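Local coordinates for putative cell filamentation protein (Bartonella quintana, PDB 4N67) that probably transfers AMP to target proteins through its Fic domain, which binds ADP, as a Bep effector exported by the VirB secretion system, at residues A143-A148 against R164-K169; E137-A142 against L207-T212. The protein carries 2 engineered substitutions. All coordinates share one frame; numbering follows the deposited sequence.

Contact 1 (A143-A148 against R164-K169)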
loop_
_atom_site.group_PDB
_atom_site.type_symbol
_atom_site.label_atom_id
_atom_site.label_comp_id
_atom_site.label_asym_id
_atom_site.label_seq_id
_atom_site.Cartn_x
_atom_site.Cartn_y
_atom_site.Cartn_z
ATOM N N ALA A 143 11.258 4.554 5.642
ATOM C CA ALA A 143 11.679 3.690 4.521
ATOM C C ALA A 143 11.600 2.219 4.908
ATOM O O ALA A 143 11.184 1.389 4.083
ATOM C CB ALA A 143 13.091 4.050 4.046
ATOM N N GLU A 144 11.998 1.893 6.144
ATOM C CA GLU A 144 11.894 0.507 6.625
ATOM C C GLU A 144 10.435 0.042 6.719
ATOM O O GLU A 144 10.108 -1.098 6.392
ATOM C CB GLU A 144 12.595 0.332 7.966
ATOM C CG GLU A 144 14.097 0.513 7.881
ATOM C CD GLU A 144 14.831 0.059 9.137
ATOM O OE1 GLU A 144 14.238 -0.710 9.931
ATOM O OE2 GLU A 144 15.995 0.476 9.337
ATOM N N VAL A 145 9.550 0.913 7.171
ATOM C CA VAL A 145 8.143 0.562 7.239
ATOM C C VAL A 145 7.655 0.292 5.809
ATOM O O VAL A 145 6.936 -0.684 5.533
ATOM C CB VAL A 145 7.321 1.704 7.888
ATOM C CG1 VAL A 145 5.821 1.500 7.693
ATOM C CG2 VAL A 145 7.687 1.831 9.355
ATOM N N PHE A 146 8.039 1.158 4.883
ATOM C CA PHE A 146 7.583 1.012 3.493
ATOM C C PHE A 146 8.101 -0.281 2.875
ATOM O O PHE A 146 7.364 -0.973 2.164
ATOM C CB PHE A 146 8.005 2.202 2.621
ATOM C CG PHE A 146 7.188 2.316 1.384
ATOM C CD1 PHE A 146 5.915 2.865 1.465
ATOM C CD2 PHE A 146 7.603 1.768 0.187
ATOM C CE1 PHE A 146 5.092 2.921 0.379
ATOM C CE2 PHE A 146 6.778 1.845 -0.939
ATOM C CZ PHE A 146 5.517 2.425 -0.825
ATOM N N THR A 147 9.364 -0.601 3.091
ATOM C CA THR A 147 9.870 -1.856 2.508
ATOM C C THR A 147 9.162 -3.064 3.136
ATOM O O THR A 147 8.894 -4.038 2.442
ATOM C CB THR A 147 11.393 -1.987 2.594
ATOM O OG1 THR A 147 11.810 -1.894 3.938
ATOM C CG2 THR A 147 12.053 -0.871 1.827
ATOM N N ALA A 148 8.839 -3.002 4.428
ATOM C CA ALA A 148 8.055 -4.066 5.050
ATOM C C ALA A 148 6.681 -4.201 4.402
ATOM O O ALA A 148 6.221 -5.313 4.095
ATOM C CB ALA A 148 7.927 -3.815 6.540
ATOM N N ARG A 164 1.254 4.007 0.184
ATOM C CA ARG A 164 1.633 5.426 0.164
ATOM C C ARG A 164 0.717 6.252 1.060
ATOM O O ARG A 164 1.182 7.105 1.809
ATOM C CB ARG A 164 1.675 6.002 -1.265
ATOM C CG ARG A 164 2.804 5.428 -2.070
ATOM C CD ARG A 164 2.998 6.081 -3.416
ATOM N NE ARG A 164 1.915 5.894 -4.369
ATOM C CZ ARG A 164 1.788 4.873 -5.210
ATOM N NH1 ARG A 164 0.783 4.876 -6.077
ATOM N NH2 ARG A 164 2.644 3.859 -5.230
ATOM N N MET A 165 -0.590 5.988 1.048
ATOM C CA MET A 165 -1.492 6.727 1.919
ATOM C C MET A 165 -1.227 6.398 3.393
ATOM O O MET A 165 -1.248 7.261 4.257
ATOM C CB MET A 165 -2.961 6.454 1.576
ATOM C CG MET A 165 -3.940 7.242 2.397
ATOM S SD MET A 165 -3.721 9.032 2.297
ATOM C CE MET A 165 -4.174 9.343 0.610
ATOM N N PHE A 166 -0.970 5.136 3.690
ATOM C CA PHE A 166 -0.623 4.766 5.048
ATOM C C PHE A 166 0.570 5.601 5.527
ATOM O O PHE A 166 0.578 6.122 6.643
ATOM C CB PHE A 166 -0.342 3.244 5.090
ATOM C CG PHE A 166 -0.008 2.679 6.452
ATOM C CD1 PHE A 166 1.285 2.690 6.938
ATOM C CD2 PHE A 166 -0.998 2.023 7.171
ATOM C CE1 PHE A 166 1.577 2.129 8.159
ATOM C CE2 PHE A 166 -0.705 1.435 8.394
ATOM C CZ PHE A 166 0.583 1.499 8.867
ATOM N N MET A 167 1.577 5.719 4.667
ATOM C CA MET A 167 2.744 6.530 5.036
ATOM C C MET A 167 2.428 7.991 5.196
ATOM O O MET A 167 2.927 8.636 6.124
ATOM C CB MET A 167 3.861 6.406 4.002
ATOM C CG MET A 167 4.367 5.010 3.807
ATOM S SD MET A 167 4.854 4.138 5.292
ATOM C CE MET A 167 6.136 5.205 5.953
ATOM N N GLU A 168 1.578 8.532 4.327
ATOM C CA GLU A 168 1.209 9.932 4.480
ATOM C C GLU A 168 0.599 10.195 5.846
ATOM O O GLU A 168 0.933 11.166 6.524
ATOM C CB GLU A 168 0.208 10.363 3.412
ATOM C CG GLU A 168 0.722 10.446 1.977
ATOM C CD GLU A 168 -0.302 11.076 1.019
ATOM O OE1 GLU A 168 -1.050 11.967 1.459
ATOM O OE2 GLU A 168 -0.318 10.649 -0.146
ATOM N N LYS A 169 -0.287 9.302 6.285
ATOM C CA LYS A 169 -0.967 9.508 7.541
ATOM C C LYS A 169 -0.074 9.213 8.746
ATOM O O LYS A 169 -0.127 9.917 9.753
ATOM C CB LYS A 169 -2.266 8.699 7.588
ATOM C CG LYS A 169 -3.338 9.273 6.664
ATOM C CD LYS A 169 -3.982 10.530 7.260
ATOM C CE LYS A 169 -4.611 11.421 6.199
ATOM N NZ LYS A 169 -4.828 12.802 6.683
#
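Phe146, Val145 and Met167 meet in the helix pair at the heart of the Fic fold, where helix 135-152 and helix 164-174 flank the Fic signature motif, whose last arginine is Arg164. The two segments run nearly antiparallel, at 154°, with axes 10.7 Å apart, a spacing bridged by long side chains.

Met167 does most of the bridging. Its CG lies at the rim of the Phe146 ring, near the ring plane, 3.5 Å from Phe146 CD1. The chain then bends twice: the bend at chi2 brings Met167 SD to 3.7 Å from Val145 CG1, and that at chi3 keeps the terminal CE beside the same valine. Val145 CG1 also reaches CE1 of the Phe166 ring, more loosely, at 4.3 Å. Phe146 CG stands anti to the backbone N (chi1 -160°), sending the ring toward the first turn of the other helix. There Arg164 N lies in the ring plane, 4.0 Å from Phe146 CE1, and Arg164 CG packs against the same edge atom.

Leu124 of helix 112-126 touches both Val145 and Phe166. Phe146 also touches the bound ADP, and the Arg164 side chain comes within about 5 Å of a magnesium ion. The contact thus rests on carbon and sulfur packing, with Met167 filling the gap between two helices directly beside the nucleotide site.

Contact 2 (E137-A142 against L207-T212)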
loop_
_atom_site.group_PDB
_atom_site.type_symbol
_atom_site.label_atom_id
_atom_site.label_comp_id
_atom_site.label_asym_id
_atom_site.label_seq_id
_atom_site.Cartn_x
_atom_site.Cartn_y
_atom_site.Cartn_z
ATOM N N GLU A 137 16.398 10.306 11.000
ATOM C CA GLU A 137 15.866 9.075 11.600
ATOM C C GLU A 137 14.463 8.745 11.106
ATOM O O GLU A 137 14.124 7.574 10.866
ATOM C CB GLU A 137 15.811 9.182 13.105
ATOM C CG GLU A 137 17.198 9.168 13.684
ATOM C CD GLU A 137 17.242 9.622 15.108
ATOM O OE1 GLU A 137 16.195 10.012 15.696
ATOM O OE2 GLU A 137 18.366 9.599 15.646
ATOM N N PHE A 138 13.627 9.774 11.017
ATOM C CA PHE A 138 12.276 9.538 10.593
ATOM C C PHE A 138 12.300 8.962 9.176
ATOM O O PHE A 138 11.608 7.976 8.873
ATOM C CB PHE A 138 11.422 10.801 10.640
ATOM C CG PHE A 138 10.049 10.560 10.105
ATOM C CD1 PHE A 138 9.068 9.988 10.901
ATOM C CD2 PHE A 138 9.763 10.808 8.780
ATOM C CE1 PHE A 138 7.813 9.694 10.392
ATOM C CE2 PHE A 138 8.521 10.516 8.254
ATOM C CZ PHE A 138 7.544 9.966 9.069
ATOM N N ALA A 139 13.091 9.585 8.295
ATOM C CA ALA A 139 13.179 9.109 6.901
ATOM C C ALA A 139 13.649 7.669 6.829
ATOM O O ALA A 139 13.079 6.871 6.064
ATOM C CB ALA A 139 14.039 10.005 6.022
ATOM N N ALA A 140 14.656 7.314 7.611
ATOM C CA ALA A 140 15.175 5.944 7.568
ATOM C C ALA A 140 14.125 4.959 8.078
ATOM O O ALA A 140 13.952 3.865 7.535
ATOM C CB ALA A 140 16.456 5.834 8.390
ATOM N N ASN A 141 13.412 5.344 9.131
ATOM C CA ASN A 141 12.442 4.464 9.720
ATOM C C ASN A 141 11.225 4.333 8.805
ATOM O O ASN A 141 10.668 3.240 8.685
ATOM C CB ASN A 141 12.009 4.953 11.105
ATOM C CG ASN A 141 12.916 4.447 12.212
ATOM O OD1 ASN A 141 12.711 3.358 12.731
ATOM N ND2 ASN A 141 13.897 5.239 12.589
ATOM N N ALA A 142 10.835 5.434 8.174
ATOM C CA ALA A 142 9.684 5.398 7.257
ATOM C C ALA A 142 10.010 4.489 6.106
ATOM O O ALA A 142 9.143 3.718 5.630
ATOM C CB ALA A 142 9.350 6.787 6.755
ATOM N N LEU A 207 14.843 8.308 -1.040
ATOM C CA LEU A 207 13.528 8.675 -1.519
ATOM C C LEU A 207 12.735 9.364 -0.391
ATOM O O LEU A 207 12.208 10.454 -0.574
ATOM C CB LEU A 207 12.796 7.419 -2.036
ATOM C CG LEU A 207 11.426 7.671 -2.671
ATOM C CD1 LEU A 207 11.099 6.551 -3.681
ATOM C CD2 LEU A 207 10.326 7.819 -1.640
ATOM N N PHE A 208 12.689 8.734 0.770
ATOM C CA PHE A 208 11.919 9.313 1.882
ATOM C C PHE A 208 12.541 10.610 2.375
ATOM O O PHE A 208 11.828 11.541 2.650
ATOM C CB PHE A 208 11.650 8.299 3.009
ATOM C CG PHE A 208 10.452 7.436 2.738
ATOM C CD1 PHE A 208 10.558 6.234 2.030
ATOM C CD2 PHE A 208 9.190 7.866 3.119
ATOM C CE1 PHE A 208 9.430 5.502 1.729
ATOM C CE2 PHE A 208 8.072 7.125 2.833
ATOM C CZ PHE A 208 8.187 5.957 2.139
ATOM N N GLU A 209 13.859 10.692 2.428
ATOM C CA GLU A 209 14.475 11.995 2.711
ATOM C C GLU A 209 14.012 13.075 1.739
ATOM O O GLU A 209 13.706 14.215 2.145
ATOM C CB GLU A 209 15.997 11.913 2.700
ATOM C CG GLU A 209 16.586 11.058 3.803
ATOM C CD GLU A 209 18.110 11.031 3.801
ATOM O OE1 GLU A 209 18.743 11.559 2.847
ATOM O OE2 GLU A 209 18.684 10.489 4.771
ATOM N N ASP A 210 13.985 12.737 0.457
ATOM C CA ASP A 210 13.711 13.709 -0.584
ATOM C C ASP A 210 12.288 14.224 -0.627
ATOM O O ASP A 210 12.062 15.333 -1.108
ATOM C CB ASP A 210 14.102 13.158 -1.970
ATOM C CG ASP A 210 15.606 13.163 -2.200
ATOM O OD1 ASP A 210 16.333 13.831 -1.440
ATOM O OD2 ASP A 210 16.039 12.464 -3.133
ATOM N N ILE A 211 11.340 13.461 -0.095
ATOM C CA ILE A 211 9.932 13.841 -0.183
ATOM C C ILE A 211 9.327 14.218 1.155
ATOM O O ILE A 211 8.134 14.433 1.224
ATOM C CB ILE A 211 9.083 12.720 -0.816
ATOM C CG1 ILE A 211 8.975 11.482 0.090
ATOM C CG2 ILE A 211 9.648 12.362 -2.186
ATOM C CD1 ILE A 211 8.036 10.394 -0.442
ATOM N N THR A 212 10.142 14.325 2.204
ATOM C CA THR A 212 9.624 14.577 3.556
ATOM C C THR A 212 10.125 15.909 4.089
ATOM O O THR A 212 11.289 16.280 3.890
ATOM C CB THR A 212 10.054 13.448 4.521
ATOM O OG1 THR A 212 9.604 12.191 4.013
ATOM C CG2 THR A 212 9.455 13.645 5.908
#
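Ala139 and Phe208 mark the closest backbone approach of the two segments, with CA atoms 5.2 Å apart. The helical axes of 137-142 and 207-211 come within 8.4 Å, and their N-to-C directions make an angle of 130°, between perpendicular and antiparallel. Such a short spacing is possible because the first helix offers alanines here. Ala139 CB points at the second helix and meets Glu209 CG at 3.5 Å; the glutamate chain runs on, extended beyond CG, at the rim of the interface, where it has a weak, long ion pair with Lys205. Phe208 CB rests against the carbonyl oxygen of Ala139.

One turn along, Ala142 CB lies 3.8 Å from Phe208 CD2, on the side of the ring where Ala142 O sits. That carbonyl oxygen lies over the ring face, offset toward its rim, and Leu207 CD2 covers the opposite face, likewise off-centre, so the ring is held between backbone and methyl.

The contact lies where helix 202-211 gives way to strand 212-214, which pairs antiparallel with strand 176-178 in a small two-stranded sheet. Thr212 stands at this junction. Its OG1 donates to Phe208 O at 2.7 Å, tying the new strand back to the last turn of the helix. With chi1 at -57°, Thr212 CG2 is anti to the backbone N, and this methyl lies 4.0 Å from both CD2 and CE2 of Phe138. The two side chains cross at roughly a right angle. Phe138 stacks in addition on the ring of Tyr176 and touches Ile178 in the neighbouring strand, while Thr212 O takes a hydrogen bond from Arg135.

Contacts 1 and 2 share helix 135-152, contact 2 using its first half and contact 1 the next turns toward the nucleotide; their centres are about 10 Å apart. Along the chain the order is 137-142, 143-148, 164-169, 207-212, so the contact 1 partners both fall between those of contact 2. The two meet directly: Phe208 CE1 lies 3.7 Å from Phe146 CB, and Met167 CE packs on Phe208 CE2 at 4.1 Å. Helices 164-174 and 202-211 therefore pack on the same central helix and share one apolar core, which joins the ADP-touching Phe146 to the start of strand 212-214.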